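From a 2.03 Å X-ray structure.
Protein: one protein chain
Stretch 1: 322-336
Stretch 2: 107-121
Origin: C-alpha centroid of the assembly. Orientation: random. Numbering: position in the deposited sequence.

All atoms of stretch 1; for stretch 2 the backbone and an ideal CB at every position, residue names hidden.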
# COMPACT_ATOMS: atom_id res chain seq x y z
N THR A 322 12.89 20.34 -7.69
CA THR A 322 14.29 20.08 -7.37
C THR A 322 14.97 19.18 -8.40
O THR A 322 16.12 19.43 -8.78
CB THR A 322 14.42 19.47 -5.96
OG1 THR A 322 13.88 20.40 -5.01
CG2 THR A 322 15.87 19.15 -5.61
N ASN A 323 14.28 18.13 -8.86
CA ASN A 323 14.86 17.26 -9.88
C ASN A 323 15.22 18.05 -11.13
O ASN A 323 16.32 17.90 -11.69
CB ASN A 323 13.91 16.10 -10.23
CG ASN A 323 14.61 14.97 -10.93
OD1 ASN A 323 15.30 14.17 -10.30
ND2 ASN A 323 14.45 14.89 -12.25
N ALA A 324 14.29 18.91 -11.55
CA ALA A 324 14.43 19.81 -12.70
C ALA A 324 15.62 20.76 -12.56
O ALA A 324 16.37 20.95 -13.51
CB ALA A 324 13.14 20.62 -12.88
N VAL A 325 15.78 21.35 -11.38
CA VAL A 325 16.92 22.24 -11.13
C VAL A 325 18.25 21.47 -11.12
O VAL A 325 19.24 21.93 -11.69
CB VAL A 325 16.71 23.09 -9.85
CG1 VAL A 325 17.89 24.04 -9.61
CG2 VAL A 325 15.42 23.89 -9.96
N GLN A 326 18.26 20.27 -10.52
CA GLN A 326 19.46 19.40 -10.54
C GLN A 326 19.90 19.04 -11.96
O GLN A 326 21.10 18.95 -12.24
CB GLN A 326 19.20 18.11 -9.79
CG GLN A 326 19.18 18.24 -8.27
CD GLN A 326 18.81 16.93 -7.61
OE1 GLN A 326 17.66 16.50 -7.65
NE2 GLN A 326 19.79 16.28 -6.99
N ILE A 327 18.92 18.82 -12.84
CA ILE A 327 19.20 18.62 -14.26
C ILE A 327 19.91 19.85 -14.82
O ILE A 327 20.95 19.71 -15.46
CB ILE A 327 17.89 18.34 -15.08
CG1 ILE A 327 17.27 17.00 -14.66
CG2 ILE A 327 18.20 18.36 -16.57
CD1 ILE A 327 15.82 16.79 -15.14
N ALA A 328 19.36 21.04 -14.55
CA ALA A 328 19.92 22.31 -15.04
C ALA A 328 21.34 22.57 -14.51
O ALA A 328 22.18 23.14 -15.22
CB ALA A 328 19.02 23.47 -14.65
N GLU A 329 21.58 22.17 -13.27
CA GLU A 329 22.88 22.33 -12.64
C GLU A 329 23.91 21.52 -13.39
O GLU A 329 24.97 22.05 -13.72
CB GLU A 329 22.81 21.88 -11.18
CG GLU A 329 22.09 22.88 -10.27
CD GLU A 329 21.81 22.32 -8.89
OE1 GLU A 329 21.28 23.08 -8.06
OE2 GLU A 329 22.09 21.13 -8.64
N LEU A 330 23.59 20.27 -13.70
CA LEU A 330 24.51 19.39 -14.42
C LEU A 330 24.69 19.81 -15.88
O LEU A 330 25.78 19.73 -16.44
CB LEU A 330 24.03 17.94 -14.32
CG LEU A 330 24.68 17.00 -13.30
CD1 LEU A 330 25.12 17.69 -12.03
CD2 LEU A 330 23.72 15.85 -12.99
N LEU A 331 23.60 20.27 -16.48
CA LEU A 331 23.60 20.75 -17.85
C LEU A 331 24.60 21.90 -17.98
O LEU A 331 25.48 21.88 -18.84
CB LEU A 331 22.19 21.19 -18.25
CG LEU A 331 21.97 21.78 -19.64
CD1 LEU A 331 22.32 20.75 -20.71
CD2 LEU A 331 20.53 22.25 -19.79
N VAL A 332 24.44 22.89 -17.11
CA VAL A 332 25.29 24.08 -17.02
C VAL A 332 26.77 23.75 -16.74
O VAL A 332 27.67 24.36 -17.32
CB VAL A 332 24.71 25.02 -15.92
CG1 VAL A 332 25.80 25.67 -15.06
CG2 VAL A 332 23.74 26.02 -16.54
N ARG A 333 26.99 22.78 -15.85
CA ARG A 333 28.33 22.39 -15.42
C ARG A 333 29.14 21.77 -16.56
O ARG A 333 30.28 22.18 -16.83
CB ARG A 333 28.22 21.40 -14.26
CG ARG A 333 29.50 21.21 -13.45
CD ARG A 333 29.86 19.73 -13.36
NE ARG A 333 29.29 19.05 -12.20
CZ ARG A 333 29.14 17.74 -12.09
NH1 ARG A 333 29.49 16.92 -13.09
NH2 ARG A 333 28.62 17.23 -10.98
N ASP A 334 28.54 20.79 -17.24
CA ASP A 334 29.27 19.93 -18.17
C ASP A 334 29.07 20.23 -19.65
O ASP A 334 29.82 19.70 -20.49
CB ASP A 334 28.93 18.46 -17.89
CG ASP A 334 29.30 18.02 -16.49
OD1 ASP A 334 30.25 18.58 -15.90
OD2 ASP A 334 28.66 17.09 -15.96
N TYR A 335 28.08 21.06 -19.99
CA TYR A 335 27.74 21.29 -21.39
C TYR A 335 27.70 22.76 -21.82
O TYR A 335 27.57 23.06 -23.01
CB TYR A 335 26.43 20.56 -21.76
CG TYR A 335 26.48 19.07 -21.46
CD1 TYR A 335 25.99 18.57 -20.26
CD2 TYR A 335 27.05 18.18 -22.37
CE1 TYR A 335 26.04 17.21 -19.97
CE2 TYR A 335 27.12 16.82 -22.09
CZ TYR A 335 26.61 16.34 -20.89
OH TYR A 335 26.66 14.99 -20.59
N PHE A 336 27.83 23.67 -20.86
CA PHE A 336 27.87 25.10 -21.17
C PHE A 336 29.24 25.75 -20.89
O PHE A 336 29.61 26.74 -21.53
CB PHE A 336 26.76 25.84 -20.42
CG PHE A 336 25.42 25.77 -21.09
CD1 PHE A 336 24.66 24.60 -21.05
CD2 PHE A 336 24.92 26.87 -21.79
CE1 PHE A 336 23.42 24.53 -21.68
CE2 PHE A 336 23.68 26.81 -22.42
CZ PHE A 336 22.93 25.63 -22.36
OXT PHE A 336 30.00 25.30 -20.03
N UNK A 107 15.19 11.20 -20.44
CA UNK A 107 14.32 11.32 -19.27
C UNK A 107 15.19 11.13 -18.03
O UNK A 107 15.68 10.03 -17.79
CB UNK A 107 13.18 10.30 -19.31
N UNK A 108 15.37 12.19 -17.24
CA UNK A 108 16.52 12.23 -16.33
C UNK A 108 16.19 12.36 -14.84
O UNK A 108 15.45 13.23 -14.43
CB UNK A 108 17.42 13.40 -16.73
N UNK A 109 16.76 11.45 -14.05
CA UNK A 109 16.90 11.59 -12.60
C UNK A 109 18.41 11.69 -12.32
O UNK A 109 19.14 10.71 -12.52
CB UNK A 109 16.26 10.42 -11.85
N UNK A 110 18.90 12.89 -11.94
CA UNK A 110 20.34 13.15 -11.82
C UNK A 110 21.16 12.21 -10.92
O UNK A 110 22.34 12.05 -11.16
CB UNK A 110 20.52 14.58 -11.30
N UNK A 111 20.53 11.58 -9.92
CA UNK A 111 21.25 10.63 -9.07
C UNK A 111 21.40 9.28 -9.77
O UNK A 111 22.21 8.44 -9.36
CB UNK A 111 20.53 10.45 -7.73
N UNK A 112 20.63 9.08 -10.83
CA UNK A 112 20.57 7.77 -11.46
C UNK A 112 21.20 7.75 -12.85
O UNK A 112 22.13 6.97 -13.10
CB UNK A 112 19.11 7.31 -11.55
N UNK A 113 20.70 8.61 -13.75
CA UNK A 113 21.16 8.59 -15.14
C UNK A 113 21.62 9.96 -15.67
O UNK A 113 21.19 10.37 -16.75
CB UNK A 113 20.04 8.06 -16.03
N UNK A 114 22.52 10.65 -14.93
CA UNK A 114 22.89 12.00 -15.34
C UNK A 114 23.57 12.00 -16.71
O UNK A 114 23.55 13.02 -17.38
CB UNK A 114 23.81 12.63 -14.30
N UNK A 115 24.16 10.86 -17.10
CA UNK A 115 24.80 10.69 -18.41
C UNK A 115 23.84 10.97 -19.56
O UNK A 115 24.26 11.46 -20.62
CB UNK A 115 25.36 9.27 -18.54
N UNK A 116 22.56 10.66 -19.35
CA UNK A 116 21.52 10.88 -20.36
C UNK A 116 21.37 12.34 -20.75
O UNK A 116 20.91 12.64 -21.86
CB UNK A 116 20.18 10.35 -19.85
N UNK A 117 21.77 13.26 -19.87
CA UNK A 117 21.68 14.70 -20.13
C UNK A 117 22.37 15.12 -21.44
O UNK A 117 21.95 16.07 -22.08
CB UNK A 117 22.30 15.47 -18.96
N UNK A 118 23.40 14.37 -21.84
CA UNK A 118 24.18 14.64 -23.06
C UNK A 118 23.29 14.64 -24.29
O UNK A 118 23.55 15.36 -25.27
CB UNK A 118 25.29 13.60 -23.23
N UNK A 119 22.23 13.83 -24.24
CA UNK A 119 21.27 13.71 -25.33
C UNK A 119 20.35 14.93 -25.48
O UNK A 119 19.45 14.92 -26.32
CB UNK A 119 20.42 12.46 -25.12
N UNK A 120 20.57 15.98 -24.68
CA UNK A 120 19.79 17.22 -24.79
C UNK A 120 19.94 17.80 -26.19
O UNK A 120 19.05 18.50 -26.67
CB UNK A 120 20.23 18.24 -23.74
N UNK A 121 21.05 17.51 -26.84
CA UNK A 121 21.32 18.13 -28.14
C UNK A 121 20.52 17.54 -29.31
O UNK A 121 20.47 18.13 -30.39
CB UNK A 121 22.81 18.01 -28.45

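Stretch 1 is already helical at 322 and offers Asn323, Gln326, Ile327, Leu330, Leu331 and Tyr335 to stretch 2.

Position 107 is not restricted by the helix. It is Leu107.

At 108, CA-to-CB points sideways, and the ideal CB lies 4.1 Å from Ile327 CD1. An aliphatic group suits. Val108 places CG1 4.0 Å from Ile327 CG1. Asn323 ND2 donates to Val108 O at 2.9 Å.

Position 109 points away and is extended. Many residues would fit. Val109 CG1 lies 4.0 Å from Asn323 OD1.

Position 110 points toward the helix, between Gln326, Ile327 and Leu330. Its ideal CB is 3.8 Å from Leu330 CD2. A compact apolar group suits, and phi of -55° allows proline. Pro110 sets CG 3.5 Å from Gln326 CB and 3.9 Å from Ile327 CG1. Pro110 CD lies 3.1 Å from Asn323 OD1.

At 111 the ideal CB touches nothing, but a long side chain could reach the amide of Gln326. Glu or Gln would suit. It is Glu111: Gln326 NE2 donates to Glu111 OE2 at 3.3 Å.

Positions 112 and 113 are out of reach. Val112 is the first. At 113, a polar side chain could bind nearby backbone: Asn113 ND2 donates to Leu107 O (2.8 Å), and Asn113 OD1 accepts from Val109 N (2.8 Å).

Position 114 starts a 3-10 segment and points toward Leu330. Its ideal CB is a tight 3.5 Å from Leu330 CD2, favouring a small or compact group; phi of -63° permits proline. Pro114 packs its CB 3.6 Å from Leu330 CD2. A water links Pro114 O to Tyr335 OH.

Positions 115 and 116 point away and tolerate polar or small residues. They are Glu115 and Ala116.

Position 117 points into a groove lined by Ile327, Leu330, Leu331 and Tyr335. Leu, Ile or Met would suit. Ile117 sends CD1 to 3.6 Å from Leu330 CB, and CG2 to 3.8 Å from Tyr335 CE1.

At 118 the ideal CB is 3.3 Å from Tyr335 OH, so a small residue suits. Ala118 has its CB 3.8 Å from Tyr335 CZ.

Position 120 points toward Leu331 and Tyr335, with room for a large apolar or aromatic group. In Phe120, Leu331 CD1 lies over one ring face, 3.7 Å from Phe120 CD2. The Phe120 edge approaches the Tyr335 face in an offset pair, planes at 68°.

Positions 119 and 121 make no contact with stretch 1. They are Glu119 and Arg121.

Stretch 2 107-121: LVVPEVNPEAIAEFR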
# COMPACT_ATOMS: atom_id res chain seq x y z
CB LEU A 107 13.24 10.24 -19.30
CG LEU A 107 12.29 10.09 -18.11
CD1 LEU A 107 11.39 11.33 -18.01
CD2 LEU A 107 11.43 8.81 -18.24
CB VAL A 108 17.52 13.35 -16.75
CG1 VAL A 108 18.67 13.46 -15.76
CG2 VAL A 108 18.05 13.09 -18.18
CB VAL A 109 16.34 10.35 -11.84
CG1 VAL A 109 16.65 10.43 -10.34
CG2 VAL A 109 14.83 10.19 -12.08
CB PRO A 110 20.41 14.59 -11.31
CG PRO A 110 19.16 15.21 -11.80
CD PRO A 110 18.13 14.12 -11.67
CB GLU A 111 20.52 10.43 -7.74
CG GLU A 111 20.46 11.68 -6.88
CD GLU A 111 19.20 12.50 -7.11
OE1 GLU A 111 18.58 12.38 -8.20
OE2 GLU A 111 18.84 13.26 -6.20
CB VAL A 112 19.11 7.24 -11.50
CG1 VAL A 112 19.04 5.90 -12.21
CG2 VAL A 112 18.55 7.13 -10.09
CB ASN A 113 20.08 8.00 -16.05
CG ASN A 113 18.82 8.87 -16.13
OD1 ASN A 113 18.53 9.63 -15.21
ND2 ASN A 113 18.09 8.74 -17.22
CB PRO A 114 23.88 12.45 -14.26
CG PRO A 114 24.46 11.17 -13.72
CD PRO A 114 23.28 10.22 -13.74
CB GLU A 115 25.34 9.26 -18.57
CG GLU A 115 26.84 9.11 -18.37
CD GLU A 115 27.42 7.96 -19.21
OE1 GLU A 115 27.02 6.79 -19.01
OE2 GLU A 115 28.29 8.24 -20.08
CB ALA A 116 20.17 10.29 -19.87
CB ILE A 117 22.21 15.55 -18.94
CG1 ILE A 117 21.32 15.34 -17.72
CG2 ILE A 117 22.27 17.06 -19.30
CD1 ILE A 117 21.79 16.03 -16.45
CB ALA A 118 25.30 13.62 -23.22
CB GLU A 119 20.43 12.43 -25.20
CG GLU A 119 21.24 11.15 -25.16
CD GLU A 119 21.74 10.67 -26.52
OE1 GLU A 119 21.40 11.28 -27.56
OE2 GLU A 119 22.46 9.65 -26.56
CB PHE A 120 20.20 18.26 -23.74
CG PHE A 120 21.43 19.06 -24.10
CD1 PHE A 120 21.33 20.26 -24.81
CD2 PHE A 120 22.70 18.61 -23.73
CE1 PHE A 120 22.46 21.00 -25.15
CE2 PHE A 120 23.85 19.34 -24.07
CZ PHE A 120 23.72 20.55 -24.77
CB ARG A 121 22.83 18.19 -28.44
CG ARG A 121 23.55 16.86 -28.60
CD ARG A 121 24.94 17.12 -29.19
NE ARG A 121 25.88 15.99 -29.10
CZ ARG A 121 27.01 15.90 -29.80
NH1 ARG A 121 27.81 14.85 -29.65
NH2 ARG A 121 27.34 16.86 -30.67
O HOH W 1 26.14 14.25 -18.20
O HOH W 2 26.88 11.61 -20.97
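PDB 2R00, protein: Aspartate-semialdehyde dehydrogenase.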